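Local coordinates for protein sulfide-quinone reductase (Aquifex aeolicus, PDB 3HYW) that oxidises hydrogen sulfide and passes the electrons through FAD to a quinone, building up polysulfur at its active-site cysteines, at residues E138-P143 with Y169-R174. Sequence-based numbering, arbitrary orientation.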
ATOM      1  N   GLU A 138     -29.989 -17.840  11.518  1.00 39.50           N
ATOM      2  CA  GLU A 138     -30.144 -17.176  12.817  1.00 39.63           C
ATOM      3  C   GLU A 138     -29.474 -15.791  12.859  1.00 38.72           C
ATOM      4  O   GLU A 138     -29.945 -14.885  13.549  1.00 38.75           O
ATOM      5  CB  GLU A 138     -29.581 -18.085  13.918  1.00 39.58           C
ATOM      6  CG  GLU A 138     -29.793 -17.600  15.353  1.00 41.08           C
ATOM      7  CD  GLU A 138     -29.043 -18.440  16.393  1.00 41.55           C
ATOM      8  OE1 GLU A 138     -28.545 -19.541  16.048  1.00 44.34           O
ATOM      9  OE2 GLU A 138     -28.956 -17.994  17.564  1.00 43.68           O
ATOM     10  N   LEU A 139     -28.373 -15.635  12.129  1.00 37.88           N
ATOM     11  CA  LEU A 139     -27.689 -14.346  12.032  1.00 37.05           C
ATOM     12  C   LEU A 139     -28.491 -13.317  11.230  1.00 36.69           C
ATOM     13  O   LEU A 139     -28.554 -12.146  11.606  1.00 36.19           O
ATOM     14  CB  LEU A 139     -26.289 -14.513  11.435  1.00 37.01           C
ATOM     15  CG  LEU A 139     -25.525 -13.228  11.095  1.00 36.59           C
ATOM     16  CD1 LEU A 139     -25.013 -12.528  12.364  1.00 36.13           C
ATOM     17  CD2 LEU A 139     -24.395 -13.525  10.125  1.00 35.50           C
ATOM     18  N   TYR A 140     -29.099 -13.756  10.130  1.00 36.38           N
ATOM     19  CA  TYR A 140     -29.917 -12.875   9.293  1.00 36.42           C
ATOM     20  C   TYR A 140     -31.159 -12.394  10.049  1.00 36.57           C
ATOM     21  O   TYR A 140     -31.577 -11.242   9.901  1.00 36.59           O
ATOM     22  CB  TYR A 140     -30.345 -13.571   7.992  1.00 36.21           C
ATOM     23  CG  TYR A 140     -29.240 -14.251   7.203  1.00 36.03           C
ATOM     24  CD1 TYR A 140     -29.435 -15.524   6.664  1.00 36.74           C
ATOM     25  CD2 TYR A 140     -28.009 -13.623   6.981  1.00 35.92           C
ATOM     26  CE1 TYR A 140     -28.436 -16.160   5.924  1.00 36.29           C
ATOM     27  CE2 TYR A 140     -26.996 -14.256   6.247  1.00 35.76           C
ATOM     28  CZ  TYR A 140     -27.220 -15.521   5.725  1.00 36.04           C
ATOM     29  OH  TYR A 140     -26.236 -16.152   4.997  1.00 35.58           O
ATOM     30  N   ALA A 141     -31.736 -13.291  10.850  1.00 36.77           N
ATOM     31  CA  ALA A 141     -32.898 -12.994  11.681  1.00 37.07           C
ATOM     32  C   ALA A 141     -32.547 -12.005  12.795  1.00 37.31           C
ATOM     33  O   ALA A 141     -33.286 -11.054  13.047  1.00 37.15           O
ATOM     34  CB  ALA A 141     -33.464 -14.282  12.267  1.00 37.03           C
ATOM     35  N   ASN A 142     -31.411 -12.241  13.449  1.00 37.45           N
ATOM     36  CA  ASN A 142     -30.941 -11.386  14.533  1.00 37.63           C
ATOM     37  C   ASN A 142     -29.501 -10.938  14.301  1.00 37.48           C
ATOM     38  O   ASN A 142     -28.565 -11.551  14.824  1.00 37.74           O
ATOM     39  CB  ASN A 142     -31.098 -12.097  15.878  1.00 37.87           C
ATOM     40  CG  ASN A 142     -32.554 -12.318  16.248  1.00 38.85           C
ATOM     41  OD1 ASN A 142     -33.287 -11.366  16.533  1.00 39.73           O
ATOM     42  ND2 ASN A 142     -32.983 -13.576  16.238  1.00 39.58           N
ATOM     43  N   PRO A 143     -29.317  -9.869  13.500  1.00 37.25           N
ATOM     44  CA  PRO A 143     -27.980  -9.423  13.089  1.00 36.99           C
ATOM     45  C   PRO A 143     -27.110  -8.955  14.259  1.00 36.70           C
ATOM     46  O   PRO A 143     -27.602  -8.325  15.195  1.00 36.75           O
ATOM     47  CB  PRO A 143     -28.276  -8.262  12.131  1.00 37.03           C
ATOM     48  CG  PRO A 143     -29.633  -7.782  12.522  1.00 37.54           C
ATOM     49  CD  PRO A 143     -30.376  -9.013  12.934  1.00 37.29           C
ATOM     50  N   TYR A 169     -21.427 -10.380   0.742  1.00 32.08           N
ATOM     51  CA  TYR A 169     -22.268 -10.335  -0.447  1.00 32.78           C
ATOM     52  C   TYR A 169     -23.724 -10.658  -0.100  1.00 32.80           C
ATOM     53  O   TYR A 169     -24.632  -9.914  -0.470  1.00 32.64           O
ATOM     54  CB  TYR A 169     -21.733 -11.294  -1.523  1.00 33.33           C
ATOM     55  CG  TYR A 169     -22.645 -11.445  -2.723  1.00 34.14           C
ATOM     56  CD1 TYR A 169     -22.595 -10.539  -3.783  1.00 34.25           C
ATOM     57  CD2 TYR A 169     -23.555 -12.499  -2.804  1.00 35.04           C
ATOM     58  CE1 TYR A 169     -23.438 -10.673  -4.891  1.00 34.52           C
ATOM     59  CE2 TYR A 169     -24.400 -12.644  -3.913  1.00 35.40           C
ATOM     60  CZ  TYR A 169     -24.329 -11.730  -4.945  1.00 34.74           C
ATOM     61  OH  TYR A 169     -25.158 -11.872  -6.033  1.00 35.78           O
ATOM     62  N   GLU A 170     -23.925 -11.757   0.625  1.00 32.81           N
ATOM     63  CA  GLU A 170     -25.259 -12.196   1.042  1.00 32.94           C
ATOM     64  C   GLU A 170     -25.972 -11.157   1.905  1.00 32.92           C
ATOM     65  O   GLU A 170     -27.155 -10.880   1.698  1.00 32.98           O
ATOM     66  CB  GLU A 170     -25.169 -13.537   1.783  1.00 32.83           C
ATOM     67  CG  GLU A 170     -26.505 -14.102   2.284  1.00 33.21           C
ATOM     68  CD  GLU A 170     -27.427 -14.584   1.166  1.00 35.06           C
ATOM     69  OE1 GLU A 170     -26.929 -15.018   0.099  1.00 34.19           O
ATOM     70  OE2 GLU A 170     -28.659 -14.538   1.368  1.00 35.25           O
ATOM     71  N   LEU A 171     -25.247 -10.583   2.866  1.00 32.92           N
ATOM     72  CA  LEU A 171     -25.807  -9.572   3.761  1.00 32.91           C
ATOM     73  C   LEU A 171     -26.213  -8.313   2.996  1.00 33.27           C
ATOM     74  O   LEU A 171     -27.249  -7.715   3.284  1.00 33.01           O
ATOM     75  CB  LEU A 171     -24.827  -9.240   4.898  1.00 32.69           C
ATOM     76  CG  LEU A 171     -24.458 -10.395   5.848  1.00 32.13           C
ATOM     77  CD1 LEU A 171     -23.234 -10.066   6.696  1.00 31.01           C
ATOM     78  CD2 LEU A 171     -25.638 -10.788   6.736  1.00 30.96           C
ATOM     79  N   LYS A 172     -25.399  -7.932   2.014  1.00 33.91           N
ATOM     80  CA  LYS A 172     -25.702  -6.802   1.139  1.00 34.87           C
ATOM     81  C   LYS A 172     -26.903  -7.104   0.231  1.00 35.06           C
ATOM     82  O   LYS A 172     -27.686  -6.208  -0.096  1.00 34.98           O
ATOM     83  CB  LYS A 172     -24.467  -6.441   0.312  1.00 35.20           C
ATOM     84  CG  LYS A 172     -24.405  -4.986  -0.129  1.00 37.41           C
ATOM     85  CD  LYS A 172     -23.009  -4.634  -0.634  1.00 39.67           C
ATOM     86  CE  LYS A 172     -23.054  -3.388  -1.502  1.00 42.13           C
ATOM     87  NZ  LYS A 172     -21.692  -2.901  -1.867  1.00 44.14           N
ATOM     88  N   LYS A 173     -27.040  -8.371  -0.158  1.00 35.19           N
ATOM     89  CA  LYS A 173     -28.197  -8.852  -0.918  1.00 35.60           C
ATOM     90  C   LYS A 173     -29.474  -8.717  -0.076  1.00 35.10           C
ATOM     91  O   LYS A 173     -30.513  -8.272  -0.571  1.00 34.96           O
ATOM     92  CB  LYS A 173     -27.963 -10.311  -1.352  1.00 35.37           C
ATOM     93  CG  LYS A 173     -29.048 -10.931  -2.219  1.00 36.76           C
ATOM     94  CD  LYS A 173     -28.651 -12.336  -2.679  1.00 37.10           C
ATOM     95  CE  LYS A 173     -29.828 -13.082  -3.310  1.00 40.24           C
ATOM     96  NZ  LYS A 173     -30.544 -12.270  -4.348  1.00 41.50           N
ATOM     97  N   ARG A 174     -29.370  -9.084   1.198  1.00 34.76           N
ATOM     98  CA  ARG A 174     -30.484  -9.020   2.138  1.00 34.70           C
ATOM     99  C   ARG A 174     -30.699  -7.602   2.688  1.00 34.63           C
ATOM    100  O   ARG A 174     -31.665  -7.348   3.416  1.00 34.71           O
ATOM    101  CB  ARG A 174     -30.266 -10.017   3.283  1.00 34.62           C
ATOM    102  CG  ARG A 174     -30.380 -11.482   2.864  1.00 34.53           C
ATOM    103  CD  ARG A 174     -29.917 -12.422   3.969  1.00 34.83           C
ATOM    104  NE  ARG A 174     -30.123 -13.828   3.620  1.00 36.74           N
ATOM    105  CZ  ARG A 174     -31.196 -14.547   3.951  1.00 36.66           C
ATOM    106  NH1 ARG A 174     -32.181 -14.007   4.656  1.00 37.10           N
ATOM    107  NH2 ARG A 174     -31.279 -15.819   3.580  1.00 36.35           N
TER
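Tyr140 reaches from helix 126-141 to helix 158-173 and carries most of the contact, touching Glu170, Leu171 and Arg174. On the tightly packed side, buried Leu171 brings CD2 to the ring edge, 3.7 Å from Tyr140 CD2, while the phenol OH comes to 3.4 Å from CG of buried Glu170; Met50 of helix 45-50 touches both Tyr140 and Glu170. The two helices lie before and after strand 146-150 of a mixed sheet, and helix 158-173 is the link of a beta-alpha-beta crossover from that strand to parallel strand 182-185; this contact, near their C-terminal ends, lies away from the annotated sites. By contrast, the residue over one face of the ring, Arg174, is exposed. Its guanidinium lies flat there, planes 9° apart, in an off-centre cation-pi stack with CZ of Arg174 3.9 Å from the centroid of the Tyr140 ring. With CG anti to its carbonyl carbon (chi1 -69°) and the chain extended on to NE, Arg174 lays CD over the same face as a CH-pi partner. Glu170 OE2, through its anti lone pair, takes a 2.8 Å salt-bridge hydrogen bond from Arg174 NE, tilted 22° from the guanidinium plane, which probably helps fix the guanidinium's rotation; Glu170 OE1 is bonded to Trp52 NE1.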